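Long-range contacts in phage terminase large subunit (Thermus phage P7426, PDB 7KS4), which probably acts as the ATP-driven motor that translocates viral DNA into empty capsids and as the endonuclease that cuts the genome, the piece here being its N-terminal ATPase domain: residues I152-M158 and L180-K186; F96-E100 and H113-V119. All blocks are in the same frame, centred on the assembly; numbering follows the deposited sequence. Where two conformers were deposited one is given.

Interaction 1. Residues I152-M158 and L180-K186; sequences ILDEAAM and LIISTPK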
ATOM      1  N   ILE A 152       1.312  -1.352  -4.923  1.00 28.05           N
ATOM      2  CA  ILE A 152       1.372  -1.519  -3.478  1.00 29.55           C
ATOM      3  C   ILE A 152       2.057  -2.843  -3.195  1.00 30.00           C
ATOM      4  O   ILE A 152       1.648  -3.883  -3.727  1.00 31.57           O
ATOM      5  CB  ILE A 152      -0.033  -1.489  -2.848  1.00 29.72           C
ATOM      6  CG1 ILE A 152      -0.711  -0.152  -3.146  1.00 29.71           C
ATOM      7  CG2 ILE A 152       0.055  -1.748  -1.341  1.00 29.87           C
ATOM      8  CD1 ILE A 152      -2.237  -0.232  -3.179  1.00 30.40           C
ATOM      9  N   LEU A 153       3.100  -2.805  -2.366  1.00 30.02           N
ATOM     10  CA  LEU A 153       3.759  -4.011  -1.877  1.00 32.14           C
ATOM     11  C   LEU A 153       3.350  -4.181  -0.424  1.00 32.18           C
ATOM     12  O   LEU A 153       3.698  -3.351   0.423  1.00 32.38           O
ATOM     13  CB  LEU A 153       5.281  -3.935  -2.006  1.00 32.22           C
ATOM     14  CG  LEU A 153       5.868  -4.284  -3.373  1.00 34.13           C
ATOM     15  CD1 LEU A 153       5.526  -3.228  -4.395  1.00 34.73           C
ATOM     16  CD2 LEU A 153       7.379  -4.467  -3.272  1.00 34.69           C
ATOM     17  N   ASP A 154       2.607  -5.244  -0.145  1.00 32.94           N
ATOM     18  CA  ASP A 154       2.152  -5.554   1.202  1.00 34.38           C
ATOM     19  C   ASP A 154       3.073  -6.605   1.807  1.00 33.40           C
ATOM     20  O   ASP A 154       3.510  -7.528   1.115  1.00 32.35           O
ATOM     21  CB  ASP A 154       0.710  -6.055   1.182  1.00 37.79           C
ATOM     22  CG  ASP A 154       0.093  -6.127   2.567  1.00 40.70           C
ATOM     23  OD1 ASP A 154       0.540  -5.390   3.470  1.00 40.18           O
ATOM     24  OD2 ASP A 154      -0.850  -6.916   2.744  1.00 44.21           O
ATOM     25  N   GLU A 155       3.373  -6.455   3.093  1.00 35.57           N
ATOM     26  CA  GLU A 155       4.415  -7.247   3.758  1.00 38.22           C
ATOM     27  C   GLU A 155       5.651  -7.363   2.869  1.00 35.46           C
ATOM     28  O   GLU A 155       6.191  -8.447   2.611  1.00 36.41           O
ATOM     29  CB  GLU A 155       3.885  -8.614   4.179  1.00 43.57           C
ATOM     30  CG  GLU A 155       3.214  -8.584   5.559  1.00 47.80           C
ATOM     31  CD  GLU A 155       4.150  -8.057   6.652  1.00 47.59           C
ATOM     32  OE1 GLU A 155       5.153  -8.734   6.972  1.00 51.34           O
ATOM     33  OE2 GLU A 155       3.900  -6.949   7.165  1.00 46.75           O
ATOM     34  N   ALA A 156       6.111  -6.195   2.425  1.00 31.26           N
ATOM     35  CA  ALA A 156       7.213  -6.112   1.475  1.00 29.64           C
ATOM     36  C   ALA A 156       8.494  -6.748   2.002  1.00 31.31           C
ATOM     37  O   ALA A 156       9.278  -7.293   1.218  1.00 30.90           O
ATOM     38  CB  ALA A 156       7.470  -4.649   1.127  1.00 28.03           C
ATOM     39  N   ALA A 157       8.748  -6.667   3.310  1.00 33.72           N
ATOM     40  CA  ALA A 157       9.996  -7.213   3.836  1.00 35.64           C
ATOM     41  C   ALA A 157      10.072  -8.723   3.663  1.00 37.51           C
ATOM     42  O   ALA A 157      11.164  -9.296   3.761  1.00 38.15           O
ATOM     43  CB  ALA A 157      10.162  -6.843   5.310  1.00 35.84           C
ATOM     44  N   MET A 158       8.941  -9.375   3.406  1.00 37.18           N
ATOM     45  CA  MET A 158       8.899 -10.799   3.122  1.00 40.69           C
ATOM     46  C   MET A 158       8.898 -11.106   1.628  1.00 39.21           C
ATOM     47  O   MET A 158       8.879 -12.282   1.253  1.00 40.07           O
ATOM     48  CB  MET A 158       7.664 -11.421   3.784  1.00 46.29           C
ATOM     49  CG  MET A 158       7.775 -11.519   5.295  1.00 51.55           C
ATOM     50  SD  MET A 158       9.062 -12.683   5.807  1.00 57.54           S
ATOM     51  CE  MET A 158       8.271 -14.252   5.459  1.00 61.55           C
ATOM     52  N   LEU A 180       3.867   2.321  -3.056  1.00 24.61           N
ATOM     53  CA  LEU A 180       3.654   2.331  -1.616  1.00 26.21           C
ATOM     54  C   LEU A 180       4.125   0.983  -1.078  1.00 25.72           C
ATOM     55  O   LEU A 180       3.513  -0.051  -1.355  1.00 24.67           O
ATOM     56  CB  LEU A 180       2.187   2.590  -1.293  1.00 25.98           C
ATOM     57  CG  LEU A 180       1.788   2.549   0.175  1.00 25.98           C
ATOM     58  CD1 LEU A 180       2.581   3.553   1.010  1.00 26.81           C
ATOM     59  CD2 LEU A 180       0.286   2.806   0.272  1.00 25.76           C
ATOM     60  N   ILE A 181       5.213   1.005  -0.313  1.00 24.65           N
ATOM     61  CA  ILE A 181       5.929  -0.190   0.122  1.00 26.50           C
ATOM     62  C   ILE A 181       5.742  -0.284   1.625  1.00 26.61           C
ATOM     63  O   ILE A 181       6.316   0.510   2.377  1.00 27.94           O
ATOM     64  CB  ILE A 181       7.411  -0.118  -0.263  1.00 26.34           C
ATOM     65  CG1 ILE A 181       7.528   0.096  -1.779  1.00 25.96           C
ATOM     66  CG2 ILE A 181       8.163  -1.373   0.178  1.00 27.23           C
ATOM     67  CD1 ILE A 181       8.937   0.427  -2.248  1.00 27.90           C
ATOM     68  N   ILE A 182       4.959  -1.258   2.065  1.00 28.46           N
ATOM     69  CA  ILE A 182       4.484  -1.321   3.442  0.63 30.40           C
ATOM     70  C   ILE A 182       4.806  -2.696   4.008  1.00 30.93           C
ATOM     71  O   ILE A 182       4.660  -3.713   3.326  1.00 32.46           O
ATOM     72  CB  ILE A 182       2.969  -1.022   3.543  0.63 31.14           C
ATOM     73  CG1 ILE A 182       2.150  -2.045   2.755  0.63 32.52           C
ATOM     74  CG2 ILE A 182       2.689   0.368   3.016  0.63 31.54           C
ATOM     75  CD1 ILE A 182       0.646  -1.792   2.763  0.63 34.33           C
ATOM     76  N   SER A 183       5.252  -2.726   5.262  1.00 31.04           N
ATOM     77  CA  SER A 183       5.588  -4.008   5.869  1.00 30.35           C
ATOM     78  C   SER A 183       5.834  -3.848   7.359  1.00 30.26           C
ATOM     79  O   SER A 183       6.213  -2.773   7.829  1.00 30.21           O
ATOM     80  CB  SER A 183       6.844  -4.614   5.222  1.00 31.45           C
ATOM     81  OG  SER A 183       7.000  -5.982   5.568  1.00 32.57           O
ATOM     82  N   THR A 184       5.622  -4.931   8.092  1.00 31.32           N
ATOM     83  CA  THR A 184       6.359  -5.060   9.336  1.00 33.44           C
ATOM     84  C   THR A 184       7.783  -5.493   9.001  1.00 32.78           C
ATOM     85  O   THR A 184       7.990  -6.210   8.020  1.00 34.21           O
ATOM     86  CB  THR A 184       5.710  -6.087  10.260  1.00 36.64           C
ATOM     87  OG1 THR A 184       5.752  -7.372   9.633  1.00 38.38           O
ATOM     88  CG2 THR A 184       4.261  -5.710  10.549  1.00 37.18           C
ATOM     89  N   PRO A 185       8.782  -5.044   9.755  1.00 33.34           N
ATOM     90  CA  PRO A 185      10.169  -5.289   9.342  1.00 35.40           C
ATOM     91  C   PRO A 185      10.591  -6.735   9.559  1.00 38.77           C
ATOM     92  O   PRO A 185      10.080  -7.437  10.437  1.00 39.50           O
ATOM     93  CB  PRO A 185      10.977  -4.333  10.229  1.00 37.22           C
ATOM     94  CG  PRO A 185      10.126  -4.129  11.434  1.00 36.70           C
ATOM     95  CD  PRO A 185       8.705  -4.180  10.944  1.00 34.19           C
ATOM     96  N   LYS A 186      11.561  -7.170   8.756  1.00 38.71           N
ATOM     97  CA  LYS A 186      12.077  -8.534   8.823  1.00 41.29           C
ATOM     98  C   LYS A 186      13.602  -8.508   8.769  1.00 40.66           C
ATOM     99  O   LYS A 186      14.242  -9.200   7.975  1.00 41.43           O
ATOM    100  CB  LYS A 186      11.480  -9.386   7.704  1.00 44.06           C
ATOM    101  CG  LYS A 186      10.603 -10.515   8.199  1.00 49.06           C
ATOM    102  CD  LYS A 186       9.277 -10.006   8.708  1.00 50.30           C
ATOM    103  CE  LYS A 186       8.362 -11.144   9.090  1.00 52.78           C
ATOM    104  NZ  LYS A 186       7.057 -10.644   9.583  1.00 54.71           N
TER

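Interaction 2. Residues F96-E100 and H113-V119; sequences FPATE and HHYDRPV. With SO4 (sulfate ion), chain E.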
ATOM      1  N   PHE A  96     -20.556   7.954  -8.988  1.00 32.98           N
ATOM      2  CA  PHE A  96     -19.948   8.365 -10.254  1.00 31.98           C
ATOM      3  C   PHE A  96     -20.749   7.707 -11.370  1.00 32.62           C
ATOM      4  O   PHE A  96     -20.395   6.614 -11.840  1.00 31.19           O
ATOM      5  CB  PHE A  96     -18.468   7.987 -10.290  1.00 32.11           C
ATOM      6  CG  PHE A  96     -17.668   8.672  -9.220  1.00 32.63           C
ATOM      7  CD1 PHE A  96     -17.386  10.024  -9.323  1.00 32.29           C
ATOM      8  CD2 PHE A  96     -17.226   7.980  -8.099  1.00 34.28           C
ATOM      9  CE1 PHE A  96     -16.675  10.679  -8.335  1.00 33.01           C
ATOM     10  CE2 PHE A  96     -16.502   8.630  -7.103  1.00 34.76           C
ATOM     11  CZ  PHE A  96     -16.228   9.982  -7.226  1.00 34.11           C
ATOM     12  N   PRO A  97     -21.856   8.323 -11.801  1.00 32.50           N
ATOM     13  CA  PRO A  97     -22.761   7.639 -12.747  1.00 34.36           C
ATOM     14  C   PRO A  97     -22.109   7.214 -14.053  1.00 33.93           C
ATOM     15  O   PRO A  97     -22.640   6.314 -14.722  1.00 36.42           O
ATOM     16  CB  PRO A  97     -23.863   8.680 -12.989  1.00 35.85           C
ATOM     17  CG  PRO A  97     -23.900   9.482 -11.724  1.00 35.23           C
ATOM     18  CD  PRO A  97     -22.457   9.561 -11.265  1.00 33.48           C
ATOM     19  N   ALA A  98     -20.988   7.826 -14.440  1.00 32.04           N
ATOM     20  CA  ALA A  98     -20.285   7.481 -15.666  1.00 33.49           C
ATOM     21  C   ALA A  98     -19.283   6.344 -15.476  1.00 33.58           C
ATOM     22  O   ALA A  98     -18.384   6.186 -16.310  1.00 33.85           O
ATOM     23  CB  ALA A  98     -19.563   8.713 -16.228  1.00 32.59           C
ATOM     24  N   THR A  99     -19.403   5.558 -14.406  1.00 34.53           N
ATOM     25  CA  THR A  99     -18.536   4.406 -14.206  1.00 33.50           C
ATOM     26  C   THR A  99     -19.357   3.133 -14.063  1.00 34.81           C
ATOM     27  O   THR A  99     -20.533   3.154 -13.691  1.00 35.87           O
ATOM     28  CB  THR A  99     -17.637   4.560 -12.966  1.00 32.44           C
ATOM     29  OG1 THR A  99     -18.434   4.522 -11.773  1.00 32.34           O
ATOM     30  CG2 THR A  99     -16.851   5.856 -13.023  1.00 31.36           C
ATOM     31  N   GLU A 100     -18.704   2.017 -14.365  1.00 36.30           N
ATOM     32  CA  GLU A 100     -19.290   0.697 -14.194  1.00 38.77           C
ATOM     33  C   GLU A 100     -18.167  -0.253 -13.813  1.00 37.79           C
ATOM     34  O   GLU A 100     -17.126  -0.270 -14.472  1.00 37.47           O
ATOM     35  CB  GLU A 100     -19.986   0.229 -15.472  1.00 43.50           C
ATOM     36  CG  GLU A 100     -20.630  -1.140 -15.362  1.00 47.64           C
ATOM     37  CD  GLU A 100     -21.406  -1.502 -16.613  1.00 52.65           C
ATOM     38  OE1 GLU A 100     -20.769  -1.876 -17.622  1.00 54.97           O
ATOM     39  OE2 GLU A 100     -22.648  -1.388 -16.595  1.00 55.65           O
ATOM     40  N   HIS A 113     -14.698   0.792 -15.577  1.00 35.61           N
ATOM     41  CA  HIS A 113     -14.908   1.345 -16.906  1.00 35.46           C
ATOM     42  C   HIS A 113     -15.455   2.762 -16.791  1.00 33.48           C
ATOM     43  O   HIS A 113     -16.411   3.004 -16.049  1.00 31.21           O
ATOM     44  CB  HIS A 113     -15.877   0.468 -17.701  1.00 38.58           C
ATOM     45  CG  HIS A 113     -15.427  -0.953 -17.850  1.00 41.19           C
ATOM     46  ND1 HIS A 113     -14.312  -1.307 -18.578  1.00 41.99           N
ATOM     47  CD2 HIS A 113     -15.950  -2.108 -17.375  1.00 42.97           C
ATOM     48  CE1 HIS A 113     -14.161  -2.619 -18.538  1.00 44.92           C
ATOM     49  NE2 HIS A 113     -15.143  -3.129 -17.817  1.00 45.21           N
ATOM     50  N   HIS A 114     -14.856   3.690 -17.535  1.00 33.60           N
ATOM     51  CA  HIS A 114     -15.267   5.089 -17.555  1.00 33.81           C
ATOM     52  C   HIS A 114     -15.915   5.401 -18.896  1.00 33.97           C
ATOM     53  O   HIS A 114     -15.355   5.076 -19.948  1.00 35.63           O
ATOM     54  CB  HIS A 114     -14.072   6.014 -17.328  1.00 33.29           C
ATOM     55  CG  HIS A 114     -13.508   5.932 -15.948  1.00 32.26           C
ATOM     56  ND1 HIS A 114     -13.881   6.799 -14.945  1.00 30.90           N
ATOM     57  CD2 HIS A 114     -12.614   5.078 -15.398  1.00 32.44           C
ATOM     58  CE1 HIS A 114     -13.231   6.488 -13.837  1.00 31.35           C
ATOM     59  NE2 HIS A 114     -12.459   5.445 -14.083  1.00 31.23           N
ATOM     60  N   TYR A 115     -17.075   6.048 -18.854  1.00 33.03           N
ATOM     61  CA  TYR A 115     -17.873   6.317 -20.041  1.00 34.13           C
ATOM     62  C   TYR A 115     -17.929   7.812 -20.328  1.00 31.87           C
ATOM     63  O   TYR A 115     -17.515   8.645 -19.516  1.00 28.07           O
ATOM     64  CB  TYR A 115     -19.286   5.743 -19.869  1.00 36.75           C
ATOM     65  CG  TYR A 115     -19.289   4.235 -19.853  1.00 39.89           C
ATOM     66  CD1 TYR A 115     -19.646   3.515 -20.981  1.00 43.26           C
ATOM     67  CD2 TYR A 115     -18.902   3.531 -18.720  1.00 40.52           C
ATOM     68  CE1 TYR A 115     -19.638   2.137 -20.980  1.00 46.23           C
ATOM     69  CE2 TYR A 115     -18.894   2.152 -18.707  1.00 42.68           C
ATOM     70  CZ  TYR A 115     -19.257   1.459 -19.841  1.00 45.93           C
ATOM     71  OH  TYR A 115     -19.250   0.080 -19.841  1.00 49.46           O
ATOM     72  N   ASP A 116     -18.462   8.138 -21.509  1.00 32.56           N
ATOM     73  CA  ASP A 116     -18.575   9.514 -21.975  1.00 32.56           C
ATOM     74  C   ASP A 116     -19.872  10.176 -21.529  1.00 32.42           C
ATOM     75  O   ASP A 116     -20.153  11.308 -21.939  1.00 31.04           O
ATOM     76  CB  ASP A 116     -18.470   9.557 -23.502  1.00 35.05           C
ATOM     77  CG  ASP A 116     -19.715   9.011 -24.204  1.00 37.07           C
ATOM     78  OD1 ASP A 116     -20.474   8.221 -23.595  1.00 35.84           O
ATOM     79  OD2 ASP A 116     -19.928   9.374 -25.380  1.00 38.80           O
ATOM     80  N   ARG A 117     -20.656   9.497 -20.705  1.00 32.60           N
ATOM     81  CA  ARG A 117     -21.948   9.962 -20.227  1.00 32.79           C
ATOM     82  C   ARG A 117     -22.381   8.975 -19.151  1.00 31.72           C
ATOM     83  O   ARG A 117     -21.714   7.950 -18.966  1.00 31.65           O
ATOM     84  CB  ARG A 117     -22.965  10.029 -21.364  1.00 35.35           C
ATOM     85  CG  ARG A 117     -23.483   8.663 -21.804  1.00 37.46           C
ATOM     86  CD  ARG A 117     -24.147   8.739 -23.171  1.00 40.82           C
ATOM     87  NE  ARG A 117     -23.165   8.937 -24.233  1.00 41.90           N
ATOM     88  CZ  ARG A 117     -23.472   9.139 -25.510  1.00 44.77           C
ATOM     89  NH1 ARG A 117     -24.742   9.171 -25.901  1.00 46.03           N
ATOM     90  NH2 ARG A 117     -22.507   9.309 -26.401  1.00 45.91           N
ATOM     91  N   PRO A 118     -23.458   9.235 -18.416  1.00 33.78           N
ATOM     92  CA  PRO A 118     -23.890   8.270 -17.400  1.00 34.37           C
ATOM     93  C   PRO A 118     -24.189   6.915 -18.025  1.00 36.57           C
ATOM     94  O   PRO A 118     -24.724   6.824 -19.134  1.00 38.40           O
ATOM     95  CB  PRO A 118     -25.144   8.918 -16.803  1.00 35.40           C
ATOM     96  CG  PRO A 118     -24.948  10.379 -17.044  1.00 35.71           C
ATOM     97  CD  PRO A 118     -24.244  10.478 -18.364  1.00 34.17           C
ATOM     98  N   VAL A 119     -23.830   5.853 -17.296  1.00 37.53           N
ATOM     99  CA  VAL A 119     -23.913   4.502 -17.845  1.00 40.65           C
ATOM    100  C   VAL A 119     -25.346   4.129 -18.193  1.00 44.53           C
ATOM    101  O   VAL A 119     -25.572   3.295 -19.077  1.00 46.91           O
ATOM    102  CB  VAL A 119     -23.307   3.477 -16.865  1.00 41.71           C
ATOM    103  CG1 VAL A 119     -23.470   2.058 -17.405  1.00 45.67           C
ATOM    104  CG2 VAL A 119     -21.846   3.776 -16.645  1.00 41.90           C
TER
HETATM  105  S   SO4 E 304     -24.417   9.810 -29.682  0.95101.78           S
HETATM  106  O1  SO4 E 304     -25.684   9.801 -28.956  0.95101.88           O
HETATM  107  O2  SO4 E 304     -24.680   9.714 -31.116  0.95101.33           O
HETATM  108  O3  SO4 E 304     -23.603   8.672 -29.265  0.95 98.18           O
HETATM  109  O4  SO4 E 304     -23.703  11.051 -29.394  0.95101.80           O
HETATM  110  O   HOH W   1     -16.112   8.406 -15.569  1.00 32.43           O

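Interaction 1. Residues I152-M158 and L180-K186
Glu155 lays its carboxylate against Thr184: OE2 accepts a hydrogen bond from Thr184 N (2.8 Å) and OE1 one from Thr184 OG1 (3.0 Å). This acid, the predicted catalytic glutamate, ends the Walker B motif of a P-loop ATPase core, where strands 150-153 and 178-183 run parallel, joined by helix 161-175 in a beta-alpha-beta unit. Leu153 pairs through both its backbone polar atoms, N to Leu180 O (3.0 Å) and O to Ile182 N (2.9 Å). Ile152 CG2 lies 4.1 Å from Ile182 CD1 on the face packed against helix 48-62. Asp154, seen to bind magnesium in a structure of this protein, points its CA-to-CB bond away from 180-186, yet OD1 lies 3.7 Å from Ile182 CD1; OD2 accepts a hydrogen bond from Gln77. Beyond the strand the chain folds into a 3-10 turn, and Ala156 N donates a hydrogen bond to Ile182 O (3.0 Å). Lys186 NZ pairs chiefly with Glu252 and makes a long salt bridge to Glu155 OE1 (3.8 Å). Ser183 OG joins both segments, accepting from Ala157 N (2.9 Å) and donating to Thr184 O (2.7 Å).

Interaction 2. Residues F96-E100 and H113-V119
Two consecutive carbonyls of a tight turn both reach across to the returning chain: Pro97 O accepts from Val119 N (2.9 Å) and Ala98 O from Tyr115 N (2.9 Å). Between these donors the chain loops out through Asp116 and Arg117 and returns at Pro118, which comes back beside the turn with its CB 4.0 Å from Pro97 CB. The turn, type I from Phe96 to Thr99, is closed by Thr99 N and Thr99 OG1, each 2.9 Å from Phe96 O. Beyond it regular antiparallel pairing sets in. Glu100 and His113 form a hydrogen-bonded pair, Glu100 N to His113 O at 3.0 Å and His113 N to Glu100 O at 2.9 Å, whereas Thr99 and His114 form a non-hydrogen-bonded one. A water bridges His114 ND1 (2.8 Å) and Ala98 O (3.3 Å), while His114 NE2 is hydrogen-bonded to Leu60 O. In this loop Asp116 and Arg117 form a two-pronged salt bridge, Arg117 NE to Asp116 OD1 at 2.9 Å and Arg117 NH2 to Asp116 OD2 at 2.8 Å; Arg117 also holds a sulfate, probably from the crystallisation liquor. These are the open ends of a beta hairpin, strands 99-104 and 109-115, at the edge of the ATPase sheet.

Overall arrangement
Both contacts belong to one mixed sheet of the ATPase domain, at different depths. Interaction 1 joins neighbouring parallel strands in its middle, its centre about 8 Å from that of the chain; interaction 2 joins the antiparallel hairpin at one edge, its centre about 27 Å from that of the chain. Strands 126-136 and 67-72 lie between the two pairs in the sheet, and the contacts do not touch: their centres are about 34 Å apart and their nearest atoms about 16 Å. Interaction 1 borders the nucleotide site, with the Asp154 side chain about 3 Å from the bound magnesium and about 6 Å from ADP. Interaction 2 lies away from this site, on the surface.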